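Local coordinates for protein peptidoglycan D,D-transpeptidase FtsI (Yersinia pestis, PDB 6SYN) that catalyses, as a class B penicillin-binding protein, the D,D-transpeptidation that cross-links peptidoglycan, probably at the septum during cell division, at residues L188-R191 against E192-A196; A238-R242 against A243-I247; T334-L338 against V339-S343; M367-P370 against L371-A374. One frame throughout, in Å; residues are numbered along the deposited sequence.

Overall arrangement
The four contacts follow one another along the chain without overlapping. Contact 1 lies on helix 183-199, with its centre about 17 Å from that of contact 2 and no touch to any of the others. Contacts 2, 3 and 4 form a cluster, their centres 10 to 11 Å apart. Probable hydrogen bonds join all three: Ile244 O to Ser342 N, Ala243 O to Leu371 N, and Ser343 O to Gln372 NE2. The short helix 242-245, the loop 334-343 and the start of helix 370-381 thus make one packed unit of the transpeptidase domain, in which contacts 2 and 4 rest on strand 204-211 of the five-stranded antiparallel sheet.

Contact 1: L188-R191 against E192-A196; sequences LVYR and ELNNA
Tyr190 and Asn194, one turn apart on helix 183-199, lie alongside each other and point the same way. Following Asn194 outward, its CB passes 3.2 Å from Tyr190 O and lies over one face of the tyrosine ring, offset toward the rim. The CH-pi geometry supports this reading: Asn194 CB is 4.0 Å from the centroid of the Tyr190 ring and 21° off the ring normal. Because CG stands opposite the backbone N (chi1 -161°), the chain runs outward beside the ring, and Asn194 CG comes to 3.6 Å from Tyr190 CZ. The amide plane is only 19° from the ring plane, a near-parallel overlap at the phenol end. At the tip, Asn194 ND2 is 3.3 Å from Tyr190 OH, but the angle is poor for a hydrogen bond. Both have partners elsewhere, Tyr190 OH on Gln118 NE2 and Asn194 ND2, weakly, on Ser223 OG. Beneath this pair, Asn194 N donates to Tyr190 O at 2.8 Å, the ordinary helical bond. One residue earlier, Leu193 N bonds Val189 O at 3.1 Å. On another side of the helix Leu188 CD1 meets Glu192 CG at 4.0 Å, a loose contact through the carbon part of the glutamate. Val189, Tyr190 and Leu193 meet strand 217-223, while Val189 and Glu192 touch helix 492-505. This i to i+4 pairing is that of a regular alpha helix, here the one that precedes strand 204-211 and packs on the central antiparallel sheet of the penicillin-binding transpeptidase fold through strand 217-223.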
loop_
_atom_site.group_PDB
_atom_site.type_symbol
_atom_site.label_atom_id
_atom_site.label_comp_id
_atom_site.label_asym_id
_atom_site.label_seq_id
_atom_site.Cartn_x
_atom_site.Cartn_y
_atom_site.Cartn_z
ATOM N N LEU A 188 -7.883 -10.784 -1.633
ATOM C CA LEU A 188 -7.753 -11.135 -0.193
ATOM C C LEU A 188 -7.174 -9.945 0.574
ATOM O O LEU A 188 -7.749 -9.562 1.606
ATOM C CB LEU A 188 -6.846 -12.352 -0.012
ATOM C CG LEU A 188 -6.446 -12.610 1.439
ATOM C CD1 LEU A 188 -7.679 -12.891 2.287
ATOM C CD2 LEU A 188 -5.444 -13.744 1.545
ATOM N N VAL A 189 -6.045 -9.416 0.112
ATOM C CA VAL A 189 -5.365 -8.260 0.760
ATOM C C VAL A 189 -6.372 -7.107 0.872
ATOM O O VAL A 189 -6.668 -6.702 2.006
ATOM C CB VAL A 189 -4.088 -7.849 0.003
ATOM C CG1 VAL A 189 -3.600 -6.473 0.424
ATOM C CG2 VAL A 189 -2.983 -8.877 0.185
ATOM N N TYR A 190 -6.889 -6.609 -0.253
ATOM C CA TYR A 190 -7.747 -5.398 -0.290
ATOM C C TYR A 190 -8.980 -5.598 0.602
ATOM O O TYR A 190 -9.364 -4.643 1.299
ATOM C CB TYR A 190 -8.180 -5.042 -1.712
ATOM C CG TYR A 190 -9.254 -3.984 -1.743
ATOM C CD1 TYR A 190 -8.938 -2.639 -1.648
ATOM C CD2 TYR A 190 -10.593 -4.337 -1.794
ATOM C CE1 TYR A 190 -9.926 -1.668 -1.641
ATOM C CE2 TYR A 190 -11.592 -3.380 -1.791
ATOM C CZ TYR A 190 -11.258 -2.040 -1.716
ATOM O OH TYR A 190 -12.245 -1.101 -1.717
ATOM N N ARG A 191 -9.588 -6.785 0.573
ATOM C CA ARG A 191 -10.866 -7.072 1.280
ATOM C C ARG A 191 -10.647 -6.984 2.795
ATOM O O ARG A 191 -11.532 -6.452 3.494
ATOM C CB ARG A 191 -11.408 -8.440 0.857
ATOM C CG ARG A 191 -12.443 -9.040 1.797
ATOM C CD ARG A 191 -13.123 -10.234 1.154
ATOM N NE ARG A 191 -12.271 -11.411 0.940
ATOM C CZ ARG A 191 -11.565 -11.692 -0.167
ATOM N NH1 ARG A 191 -10.868 -12.816 -0.231
ATOM N NH2 ARG A 191 -11.543 -10.866 -1.200
ATOM N N GLU A 192 -9.521 -7.496 3.288
ATOM C CA GLU A 192 -9.182 -7.465 4.735
ATOM C C GLU A 192 -8.877 -6.020 5.143
ATOM O O GLU A 192 -9.315 -5.611 6.235
ATOM C CB GLU A 192 -8.023 -8.423 5.020
ATOM C CG GLU A 192 -8.388 -9.877 4.782
ATOM C CD GLU A 192 -9.537 -10.381 5.636
ATOM O OE1 GLU A 192 -9.704 -9.876 6.756
ATOM O OE2 GLU A 192 -10.264 -11.274 5.175
ATOM N N LEU A 193 -8.178 -5.278 4.279
ATOM C CA LEU A 193 -7.721 -3.887 4.537
ATOM C C LEU A 193 -8.935 -2.954 4.590
ATOM O O LEU A 193 -9.129 -2.282 5.618
ATOM C CB LEU A 193 -6.768 -3.470 3.413
ATOM C CG LEU A 193 -6.249 -2.037 3.497
ATOM C CD1 LEU A 193 -5.264 -1.896 4.650
ATOM C CD2 LEU A 193 -5.612 -1.613 2.182
ATOM N N ASN A 194 -9.705 -2.931 3.500
ATOM C CA ASN A 194 -10.902 -2.072 3.303
ATOM C C ASN A 194 -11.837 -2.223 4.503
ATOM O O ASN A 194 -12.172 -1.197 5.118
ATOM C CB ASN A 194 -11.620 -2.421 2.002
ATOM C CG ASN A 194 -12.534 -1.313 1.539
ATOM O OD1 ASN A 194 -13.707 -1.545 1.260
ATOM N ND2 ASN A 194 -12.003 -0.106 1.462
ATOM N N ASN A 195 -12.212 -3.467 4.818
ATOM C CA ASN A 195 -13.050 -3.840 5.989
ATOM C C ASN A 195 -12.460 -3.206 7.254
ATOM O O ASN A 195 -13.163 -2.385 7.873
ATOM C CB ASN A 195 -13.180 -5.360 6.130
ATOM C CG ASN A 195 -14.111 -5.975 5.101
ATOM O OD1 ASN A 195 -14.794 -5.261 4.360
ATOM N ND2 ASN A 195 -14.145 -7.300 5.053
ATOM N N ALA A 196 -11.214 -3.549 7.599
ATOM C CA ALA A 196 -10.519 -3.084 8.825
ATOM C C ALA A 196 -10.446 -1.552 8.864
ATOM O O ALA A 196 -10.567 -0.985 9.971
ATOM C CB ALA A 196 -9.148 -3.691 8.911
#

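Contact 2: A238-R242 against A243-I247; sequences AMRNR and AITDI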
loop_
_atom_site.group_PDB
_atom_site.type_symbol
_atom_site.label_atom_id
_atom_site.label_comp_id
_atom_site.label_asym_id
_atom_site.label_seq_id
_atom_site.Cartn_x
_atom_site.Cartn_y
_atom_site.Cartn_z
ATOM N N ALA A 238 -9.416 10.195 -2.676
ATOM C CA ALA A 238 -8.031 9.789 -3.011
ATOM C C ALA A 238 -8.043 8.908 -4.271
ATOM O O ALA A 238 -8.804 7.925 -4.297
ATOM C CB ALA A 238 -7.399 9.074 -1.835
ATOM N N MET A 239 -7.252 9.283 -5.281
ATOM C CA MET A 239 -7.000 8.489 -6.516
ATOM C C MET A 239 -5.499 8.196 -6.646
ATOM O O MET A 239 -5.129 7.394 -7.534
ATOM C CB MET A 239 -7.476 9.267 -7.744
ATOM C CG MET A 239 -7.345 8.509 -9.042
ATOM S SD MET A 239 -8.567 9.071 -10.250
ATOM C CE MET A 239 -7.721 8.638 -11.769
ATOM N N ARG A 240 -4.677 8.836 -5.806
ATOM C CA ARG A 240 -3.219 8.582 -5.693
ATOM C C ARG A 240 -3.009 7.275 -4.923
ATOM O O ARG A 240 -3.768 7.008 -3.964
ATOM C CB ARG A 240 -2.499 9.758 -5.024
ATOM C CG ARG A 240 -2.664 9.838 -3.512
ATOM C CD ARG A 240 -1.944 11.026 -2.896
ATOM N NE ARG A 240 -2.575 11.428 -1.646
ATOM C CZ ARG A 240 -2.299 10.940 -0.436
ATOM N NH1 ARG A 240 -2.964 11.393 0.615
ATOM N NH2 ARG A 240 -1.368 10.014 -0.270
ATOM N N ASN A 241 -2.019 6.494 -5.352
ATOM C CA ASN A 241 -1.623 5.198 -4.750
ATOM C C ASN A 241 -0.836 5.494 -3.470
ATOM O O ASN A 241 0.381 5.759 -3.577
ATOM C CB ASN A 241 -0.822 4.372 -5.761
ATOM C CG ASN A 241 -0.478 2.978 -5.280
ATOM O OD1 ASN A 241 -0.691 2.643 -4.118
ATOM N ND2 ASN A 241 0.059 2.162 -6.173
ATOM N N ARG A 242 -1.504 5.463 -2.312
ATOM C CA ARG A 242 -0.902 5.828 -0.998
ATOM C C ARG A 242 0.351 4.983 -0.721
ATOM O O ARG A 242 1.256 5.502 -0.061
ATOM C CB ARG A 242 -1.928 5.673 0.127
ATOM C CG ARG A 242 -3.009 6.747 0.134
ATOM C CD ARG A 242 -3.934 6.633 1.331
ATOM N NE ARG A 242 -4.795 7.800 1.519
ATOM C CZ ARG A 242 -4.672 8.705 2.491
ATOM N NH1 ARG A 242 -3.713 8.604 3.399
ATOM N NH2 ARG A 242 -5.525 9.713 2.558
ATOM N N ALA A 243 0.416 3.748 -1.229
ATOM C CA ALA A 243 1.529 2.793 -1.002
ATOM C C ALA A 243 2.857 3.350 -1.537
ATOM O O ALA A 243 3.912 2.949 -1.001
ATOM C CB ALA A 243 1.207 1.459 -1.630
ATOM N N ILE A 244 2.811 4.236 -2.542
ATOM C CA ILE A 244 4.019 4.874 -3.147
ATOM C C ILE A 244 4.040 6.393 -2.896
ATOM O O ILE A 244 5.088 7.001 -3.203
ATOM C CB ILE A 244 4.147 4.540 -4.653
ATOM C CG1 ILE A 244 2.888 4.875 -5.459
ATOM C CG2 ILE A 244 4.561 3.088 -4.838
ATOM C CD1 ILE A 244 3.133 5.029 -6.948
ATOM N N THR A 245 2.974 7.008 -2.362
ATOM C CA THR A 245 2.915 8.491 -2.209
ATOM C C THR A 245 2.844 8.900 -0.731
ATOM O O THR A 245 3.546 9.860 -0.367
ATOM C CB THR A 245 1.792 9.125 -3.045
ATOM O OG1 THR A 245 0.535 8.808 -2.449
ATOM C CG2 THR A 245 1.802 8.676 -4.490
ATOM N N ASP A 246 2.024 8.254 0.097
ATOM C CA ASP A 246 2.115 8.471 1.563
ATOM C C ASP A 246 3.562 8.176 1.964
ATOM O O ASP A 246 4.031 7.053 1.679
ATOM C CB ASP A 246 1.179 7.571 2.375
ATOM C CG ASP A 246 -0.258 8.048 2.506
ATOM O OD1 ASP A 246 -0.523 9.246 2.249
ATOM O OD2 ASP A 246 -1.100 7.217 2.893
ATOM N N ILE A 247 4.260 9.140 2.562
ATOM C CA ILE A 247 5.536 8.856 3.283
ATOM C C ILE A 247 5.273 9.089 4.773
ATOM O O ILE A 247 4.709 10.136 5.123
ATOM C CB ILE A 247 6.752 9.624 2.715
ATOM C CG1 ILE A 247 6.923 11.038 3.284
ATOM C CG2 ILE A 247 6.739 9.611 1.191
ATOM C CD1 ILE A 247 5.901 12.047 2.837
#
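An N-capped short helix, 242-245, is tied to the loop before it through Asn241 and Thr245 and through the pairing of Asp246 with two arginines. Asn241 is the N-cap: its OD1 accepts from Ala243 N at 3.3 Å, the donor standing 40° above the amide carbonyl plane. The same OD1 also accepts from Asn222 ND2, so strand 217-223 holds the cap in place. The backbone follows with Ile244 N to Asn241 O at 3.0 Å. Asp246, the first residue past the helix, receives both arginines. Arg240 NH2 donates to Asp246 OD1 at 2.8 Å, descending on that oxygen from 59° out of the carboxylate plane. Arg242 NH1 takes the other oxygen, reaching Asp246 OD2 at 3.0 Å on its syn lone pair. Arg240 NH2 has a second acceptor in its own guanidinium plane, Thr245 OG1 at 3.1 Å, so two nearly straight bonds pin this one nitrogen. Arg240 NH1 meanwhile sits over the centre of the Arg242 guanidinium, 3.6 Å above its plane. The shared carboxylate probably offsets much of the charge of the layered pair. On the apolar side, Asn241 CB meets Ile244 CG1 at 3.8 Å. The side-chain N-cap at the start, and the salt-bridge network that spans the turn from Arg240 and Arg242 to Asp246, together brace this single N-capped turn beside strands 204-211 and 217-223.

Contact 3: T334-L338 against V339-S343; sequences TNLGL and VGESS
Glu341 reaches back across the loop to Leu338, Leu336 and Thr334, its carboxylate filling the middle of the bend. The chain leaves with CG opposite the backbone N (chi1 -175°) and stays extended to CD, which carries both oxygens to the backbone of 334-338. Glu341 OE2 receives Leu338 N at 3.1 Å, nearly in line with its C-O bond. Glu341 OE1 receives Leu336 N at 3.0 Å, on the syn side and 20° out of the carboxylate plane; the N-H...O angle of 161° marks this as the straighter of the two. Leu336 also touches the group from the side, its CB 3.3 Å from Glu341 OE2. Leu338, the other residue much buried here, begins the type II turn that ends at Glu341, with Gly340 at its third position. Only a weak bond closes that turn, Glu341 N to Leu338 O at 3.5 Å. The side chain of Leu338 packs on Ile244 of helix 242-245. Thr334 OG1 also lies next to Glu341 OE1, but the modelled separation is doubtfully short at this resolution. A water bridges the two limbs of the bend more soundly, donating to Thr334 OG1 at 2.8 Å and to Ser342 O at 2.9 Å. The chemistry implies that one carboxylate, gripped by two clear backbone N-H donors, supplies acceptors to the main chain of 334-338 in a loop without regular secondary structure. These donors would probably favour its ionised form.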
loop_
_atom_site.group_PDB
_atom_site.type_symbol
_atom_site.label_atom_id
_atom_site.label_comp_id
_atom_site.label_asym_id
_atom_site.label_seq_id
_atom_site.Cartn_x
_atom_site.Cartn_y
_atom_site.Cartn_z
ATOM N N THR A 334 12.298 3.195 -5.157
ATOM C CA THR A 334 11.750 1.820 -5.299
ATOM C C THR A 334 11.754 1.468 -6.798
ATOM O O THR A 334 11.818 0.269 -7.117
ATOM C CB THR A 334 10.429 1.729 -4.520
ATOM O OG1 THR A 334 9.587 2.814 -4.909
ATOM C CG2 THR A 334 10.638 1.794 -3.020
ATOM N N ASN A 335 11.751 2.488 -7.667
ATOM C CA ASN A 335 12.049 2.426 -9.127
ATOM C C ASN A 335 11.005 1.596 -9.891
ATOM O O ASN A 335 11.415 0.862 -10.814
ATOM C CB ASN A 335 13.449 1.865 -9.407
ATOM C CG ASN A 335 14.576 2.715 -8.860
ATOM O OD1 ASN A 335 15.511 2.190 -8.262
ATOM N ND2 ASN A 335 14.511 4.021 -9.070
ATOM N N LEU A 336 9.713 1.721 -9.569
ATOM C CA LEU A 336 8.639 0.928 -10.234
ATOM C C LEU A 336 8.050 1.690 -11.423
ATOM O O LEU A 336 7.278 1.067 -12.169
ATOM C CB LEU A 336 7.550 0.571 -9.221
ATOM C CG LEU A 336 7.924 -0.543 -8.248
ATOM C CD1 LEU A 336 6.768 -0.834 -7.311
ATOM C CD2 LEU A 336 8.344 -1.800 -9.000
ATOM N N GLY A 337 8.396 2.973 -11.588
ATOM C CA GLY A 337 7.998 3.804 -12.740
ATOM C C GLY A 337 6.592 4.360 -12.598
ATOM O O GLY A 337 6.093 4.936 -13.579
ATOM N N LEU A 338 5.974 4.207 -11.426
ATOM C CA LEU A 338 4.580 4.653 -11.165
ATOM C C LEU A 338 4.589 6.150 -10.855
ATOM O O LEU A 338 5.643 6.647 -10.398
ATOM C CB LEU A 338 3.998 3.839 -10.008
ATOM C CG LEU A 338 3.852 2.342 -10.281
ATOM C CD1 LEU A 338 3.439 1.600 -9.016
ATOM C CD2 LEU A 338 2.856 2.083 -11.405
ATOM N N VAL A 339 3.465 6.829 -11.109
ATOM C CA VAL A 339 3.349 8.317 -11.039
ATOM C C VAL A 339 3.207 8.741 -9.575
ATOM O O VAL A 339 2.355 8.156 -8.871
ATOM C CB VAL A 339 2.193 8.865 -11.895
ATOM C CG1 VAL A 339 0.860 8.212 -11.571
ATOM C CG2 VAL A 339 2.087 10.378 -11.777
ATOM N N GLY A 340 4.010 9.730 -9.159
ATOM C CA GLY A 340 4.085 10.244 -7.776
ATOM C C GLY A 340 4.900 9.345 -6.855
ATOM O O GLY A 340 4.863 9.571 -5.630
ATOM N N GLU A 341 5.625 8.367 -7.406
ATOM C CA GLU A 341 6.405 7.386 -6.610
ATOM C C GLU A 341 7.531 8.117 -5.873
ATOM O O GLU A 341 8.453 8.597 -6.549
ATOM C CB GLU A 341 6.966 6.284 -7.505
ATOM C CG GLU A 341 7.673 5.189 -6.729
ATOM C CD GLU A 341 8.003 3.960 -7.557
ATOM O OE1 GLU A 341 8.782 3.113 -7.073
ATOM O OE2 GLU A 341 7.483 3.859 -8.688
ATOM N N SER A 342 7.451 8.165 -4.539
ATOM C CA SER A 342 8.375 8.905 -3.642
ATOM C C SER A 342 9.433 7.972 -3.037
ATOM O O SER A 342 9.149 6.764 -2.844
ATOM C CB SER A 342 7.610 9.610 -2.556
ATOM O OG SER A 342 8.498 10.267 -1.661
ATOM N N SER A 343 10.603 8.542 -2.729
ATOM C CA SER A 343 11.734 7.887 -2.020
ATOM C C SER A 343 11.802 8.393 -0.575
ATOM O O SER A 343 12.797 8.081 0.107
ATOM C CB SER A 343 13.032 8.130 -2.745
ATOM O OG SER A 343 13.512 9.441 -2.498
HETATM O O HOH W 1 10.808 5.740 -4.609
HETATM O O HOH W 2 7.794 4.219 -3.272
#

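Contact 4: M367-P370 against L371-A374; sequences MVTP and LQLA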
loop_
_atom_site.group_PDB
_atom_site.type_symbol
_atom_site.label_atom_id
_atom_site.label_comp_id
_atom_site.label_asym_id
_atom_site.label_seq_id
_atom_site.Cartn_x
_atom_site.Cartn_y
_atom_site.Cartn_z
ATOM N N MET A 367 11.046 9.504 6.932
ATOM C CA MET A 367 9.709 9.265 6.338
ATOM C C MET A 367 9.871 8.320 5.144
ATOM O O MET A 367 10.755 8.560 4.309
ATOM C CB MET A 367 9.069 10.595 5.932
ATOM C CG MET A 367 9.024 11.579 7.089
ATOM S SD MET A 367 7.673 12.779 6.974
ATOM C CE MET A 367 7.084 12.776 8.667
ATOM N N VAL A 368 9.071 7.256 5.122
ATOM C CA VAL A 368 9.223 6.086 4.211
ATOM C C VAL A 368 7.846 5.766 3.630
ATOM O O VAL A 368 6.843 6.010 4.339
ATOM C CB VAL A 368 9.816 4.877 4.965
ATOM C CG1 VAL A 368 11.048 5.267 5.777
ATOM C CG2 VAL A 368 8.783 4.206 5.857
ATOM N N THR A 369 7.792 5.257 2.396
ATOM C CA THR A 369 6.535 4.745 1.787
ATOM C C THR A 369 6.255 3.373 2.393
ATOM O O THR A 369 7.175 2.702 2.861
ATOM C CB THR A 369 6.585 4.712 0.253
ATOM O OG1 THR A 369 7.552 3.746 -0.159
ATOM C CG2 THR A 369 6.911 6.057 -0.358
ATOM N N PRO A 370 4.974 2.951 2.483
ATOM C CA PRO A 370 4.643 1.559 2.800
ATOM C C PRO A 370 5.407 0.543 1.936
ATOM O O PRO A 370 5.872 -0.448 2.476
ATOM C CB PRO A 370 3.133 1.523 2.537
ATOM C CG PRO A 370 2.683 2.914 2.933
ATOM C CD PRO A 370 3.785 3.813 2.408
ATOM N N LEU A 371 5.550 0.823 0.636
ATOM C CA LEU A 371 6.310 -0.034 -0.314
ATOM C C LEU A 371 7.771 -0.145 0.145
ATOM O O LEU A 371 8.334 -1.268 0.066
ATOM C CB LEU A 371 6.212 0.538 -1.733
ATOM C CG LEU A 371 6.992 -0.241 -2.794
ATOM C CD1 LEU A 371 6.550 -1.700 -2.844
ATOM C CD2 LEU A 371 6.864 0.404 -4.166
ATOM N N GLN A 372 8.361 0.961 0.612
ATOM C CA GLN A 372 9.765 0.996 1.099
ATOM C C GLN A 372 9.895 0.067 2.310
ATOM O O GLN A 372 10.904 -0.667 2.392
ATOM C CB GLN A 372 10.193 2.423 1.433
ATOM C CG GLN A 372 10.773 3.172 0.242
ATOM C CD GLN A 372 11.312 4.520 0.649
ATOM O OE1 GLN A 372 10.688 5.239 1.425
ATOM N NE2 GLN A 372 12.480 4.865 0.129
ATOM N N LEU A 373 8.889 0.083 3.190
ATOM C CA LEU A 373 8.841 -0.731 4.436
ATOM C C LEU A 373 8.686 -2.219 4.085
ATOM O O LEU A 373 9.268 -3.053 4.797
ATOM C CB LEU A 373 7.688 -0.229 5.313
ATOM C CG LEU A 373 7.582 -0.871 6.697
ATOM C CD1 LEU A 373 8.857 -0.662 7.500
ATOM C CD2 LEU A 373 6.384 -0.319 7.464
ATOM N N ALA A 374 7.927 -2.534 3.030
ATOM C CA ALA A 374 7.701 -3.914 2.544
ATOM C C ALA A 374 9.033 -4.498 2.075
ATOM O O ALA A 374 9.304 -5.675 2.371
ATOM C CB ALA A 374 6.675 -3.924 1.439
#
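A capping box formed by Thr369 and Gln372 starts helix 370-381, a helix of the transpeptidase domain that packs on the central antiparallel sheet. Each residue's side chain accepts from the backbone N-H of the other. Thr369 OG1 takes Gln372 N at 3.0 Å, and Gln372 OE1 takes Thr369 N at 3.1 Å. The second bond is well formed, with an N-H...O angle of 159° and the donor lying in the amide carbonyl plane on a lone pair. The threonine hydroxyl is placed for its role by chi1 of 66°, which sets OG1 between the backbone N and the carbonyl carbon and turns it over the first helical turn. Gln372 runs extended beyond CG and crosses Thr369 at about a right angle, so its CG passes 3.3 Å from Thr369 OG1 before the amide turns back to the main chain. The amide is held at its other end too, Gln372 NE2 donating to Lys332 O and, weakly, to Ser343 O. Thus the helix start is fastened to the loop following helix 319-327. Regular helical bonding begins at once, Leu373 N to Thr369 O at 3.1 Å and Ala374 N to Pro370 O at 3.0 Å. Pro370 is the first residue of the helix, a position where its missing N-H costs no helical bond; it packs on Thr206 and Val476, while Leu373 and Ala374 rest on Val474. Just before the N-cap, Val368 CA lies 3.3 Å from Gln372 OE1, beside the oxygen that accepts from Thr369 N.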